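Local structure of EAL/GGDEF domain protein (Methylococcus capsulatus, 3ICL) at residues 33-38 with 144-149. The protein is a GGDEF domain protein, built on a mixed beta sheet flanked by helices. The protein carries 1 engineered substitution. Sequence-based numbering, arbitrary orientation.
Sequences LLFLDV and TAMYHA. With SO4 (sulfate ion), chain C.
A Met-aromatic contact between M146 and F35 joins helix 135-152 to strand 32-38, the middle strand of the GGDEF domain's five-stranded sheet, and beside it D37 and Y147 border a sulfate. The two short segments approach to 8.1 Å between axes at 40°. M146, a selenomethionine, lays its chain over the strand: CG, anti to the backbone N, sits 3.2 Å from the carbonyl oxygen O of F35, and the bend at chi3 (82°) sets CE over the Y147 ring and beside D37 OD2. SE stands 3.6 Å from F35 CD1 and lies obliquely to that ring, 58° off its normal. It also rests 3.5 Å from D37 CB. CE touches both neighbours: it is 3.6 Å from D37 OD2 and lies above the centre of the Y147 ring, 3.5 Å from its plane. Beyond it, the phenol OH of Y147 donates a 2.6 Å hydrogen bond to O1 of the sulfate, which meets the ring at its edge, in plane, and D37 OD2 comes within 2.8 Å of sulfate O4. K81 and K150 also hydrogen-bond the sulfate, and F35 further packs on A142 and D143 of the same helix. No hydrogen bond joins 33-38 to 144-149; between the two segments the contact is made chiefly by the M146 side chain. The anion, probably from the crystallisation liquor, gathers groups from both segments; K81 and K150 would supply positive charge around it, consistent with a pocket suited to anions at this end of the strand.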
loop_
_atom_site.group_PDB
_atom_site.type_symbol
_atom_site.label_atom_id
_atom_site.label_comp_id
_atom_site.label_asym_id
_atom_site.label_seq_id
_atom_site.Cartn_x
_atom_site.Cartn_y
_atom_site.Cartn_z
ATOM N N LEU A 33 -6.572 -6.122 -1.374
ATOM C CA LEU A 33 -5.644 -5.187 -1.982
ATOM C C LEU A 33 -5.680 -3.850 -1.254
ATOM O O LEU A 33 -6.751 -3.284 -1.024
ATOM C CB LEU A 33 -6.035 -4.985 -3.443
ATOM C CG LEU A 33 -4.970 -4.748 -4.507
ATOM C CD1 LEU A 33 -3.937 -5.871 -4.500
ATOM C CD2 LEU A 33 -5.671 -4.681 -5.851
ATOM N N LEU A 34 -4.507 -3.366 -0.864
ATOM C CA LEU A 34 -4.395 -2.071 -0.209
ATOM C C LEU A 34 -3.645 -1.177 -1.185
ATOM O O LEU A 34 -2.668 -1.602 -1.796
ATOM C CB LEU A 34 -3.617 -2.175 1.111
ATOM C CG LEU A 34 -4.396 -2.555 2.381
ATOM C CD1 LEU A 34 -5.149 -3.852 2.170
ATOM C CD2 LEU A 34 -3.432 -2.673 3.550
ATOM N N PHE A 35 -4.121 0.050 -1.351
ATOM C CA PHE A 35 -3.488 1.012 -2.243
ATOM C C PHE A 35 -3.092 2.156 -1.316
ATOM O O PHE A 35 -3.947 2.877 -0.809
ATOM C CB PHE A 35 -4.490 1.492 -3.303
ATOM C CG PHE A 35 -3.889 1.697 -4.672
ATOM C CD1 PHE A 35 -2.817 2.568 -4.861
ATOM C CD2 PHE A 35 -4.420 1.038 -5.782
ATOM C CE1 PHE A 35 -2.282 2.785 -6.138
ATOM C CE2 PHE A 35 -3.893 1.248 -7.066
ATOM C CZ PHE A 35 -2.825 2.122 -7.243
ATOM N N LEU A 36 -1.793 2.307 -1.089
ATOM C CA LEU A 36 -1.288 3.326 -0.180
ATOM C C LEU A 36 -0.720 4.541 -0.891
ATOM O O LEU A 36 -0.031 4.427 -1.904
ATOM C CB LEU A 36 -0.231 2.700 0.729
ATOM C CG LEU A 36 0.410 3.530 1.839
ATOM C CD1 LEU A 36 0.920 2.579 2.916
ATOM C CD2 LEU A 36 1.537 4.378 1.286
ATOM N N ASP A 37 -1.006 5.710 -0.334
ATOM C CA ASP A 37 -0.544 6.964 -0.907
ATOM C C ASP A 37 0.258 7.723 0.135
ATOM O O ASP A 37 -0.181 7.865 1.280
ATOM C CB ASP A 37 -1.753 7.814 -1.309
ATOM C CG ASP A 37 -1.376 9.050 -2.090
ATOM O OD1 ASP A 37 -0.189 9.447 -2.082
ATOM O OD2 ASP A 37 -2.285 9.638 -2.711
ATOM N N VAL A 38 1.446 8.179 -0.246
ATOM C CA VAL A 38 2.245 8.986 0.664
ATOM C C VAL A 38 1.755 10.372 0.284
ATOM O O VAL A 38 2.251 10.994 -0.658
ATOM C CB VAL A 38 3.753 8.845 0.404
ATOM C CG1 VAL A 38 4.531 9.736 1.359
ATOM C CG2 VAL A 38 4.172 7.395 0.603
ATOM N N THR A 144 -9.801 4.031 -5.762
ATOM C CA THR A 144 -10.890 4.969 -5.522
ATOM C C THR A 144 -11.101 5.163 -4.023
ATOM O O THR A 144 -11.299 6.287 -3.558
ATOM C CB THR A 144 -12.205 4.472 -6.157
ATOM O OG1 THR A 144 -12.049 4.401 -7.581
ATOM C CG2 THR A 144 -13.350 5.415 -5.823
ATOM N N ALA A 145 -11.066 4.071 -3.264
ATOM C CA ALA A 145 -11.242 4.156 -1.815
ATOM C C ALA A 145 -10.105 4.990 -1.224
ATOM O O ALA A 145 -10.307 5.779 -0.301
ATOM C CB ALA A 145 -11.238 2.761 -1.208
HETATM N N MSE A 146 -8.907 4.810 -1.770
HETATM C CA MSE A 146 -7.733 5.543 -1.309
HETATM C C MSE A 146 -7.943 7.053 -1.437
HETATM O O MSE A 146 -7.807 7.789 -0.460
HETATM C CB MSE A 146 -6.513 5.127 -2.128
HETATM C CG MSE A 146 -5.195 5.692 -1.625
HETATM SE SE MSE A 146 -3.758 5.381 -2.898
HETATM C CE MSE A 146 -4.125 6.892 -4.074
ATOM N N TYR A 147 -8.269 7.513 -2.644
ATOM C CA TYR A 147 -8.487 8.935 -2.876
ATOM C C TYR A 147 -9.633 9.479 -2.037
ATOM O O TYR A 147 -9.612 10.640 -1.635
ATOM C CB TYR A 147 -8.734 9.205 -4.366
ATOM C CG TYR A 147 -7.462 9.198 -5.186
ATOM C CD1 TYR A 147 -6.442 10.113 -4.924
ATOM C CD2 TYR A 147 -7.270 8.270 -6.208
ATOM C CE1 TYR A 147 -5.259 10.105 -5.658
ATOM C CE2 TYR A 147 -6.092 8.251 -6.950
ATOM C CZ TYR A 147 -5.090 9.172 -6.666
ATOM O OH TYR A 147 -3.917 9.150 -7.380
ATOM N N HIS A 148 -10.636 8.649 -1.772
ATOM C CA HIS A 148 -11.755 9.081 -0.942
ATOM C C HIS A 148 -11.218 9.358 0.457
ATOM O O HIS A 148 -11.527 10.385 1.068
ATOM C CB HIS A 148 -12.834 7.995 -0.881
ATOM C CG HIS A 148 -13.768 8.003 -2.053
ATOM N ND1 HIS A 148 -14.590 6.939 -2.357
ATOM C CD2 HIS A 148 -14.029 8.956 -2.979
ATOM C CE1 HIS A 148 -15.317 7.236 -3.421
ATOM N NE2 HIS A 148 -14.995 8.454 -3.818
ATOM N N ALA A 149 -10.405 8.433 0.954
ATOM C CA ALA A 149 -9.806 8.568 2.273
ATOM C C ALA A 149 -8.978 9.849 2.322
ATOM O O ALA A 149 -9.151 10.676 3.212
ATOM C CB ALA A 149 -8.922 7.356 2.572
HETATM S S SO4 C . -1.544 11.900 -6.000
HETATM O O1 SO4 C . -1.841 10.665 -6.749
HETATM O O2 SO4 C . -0.170 12.340 -6.313
HETATM O O3 SO4 C . -2.503 12.953 -6.390
HETATM O O4 SO4 C . -1.654 11.641 -4.549
#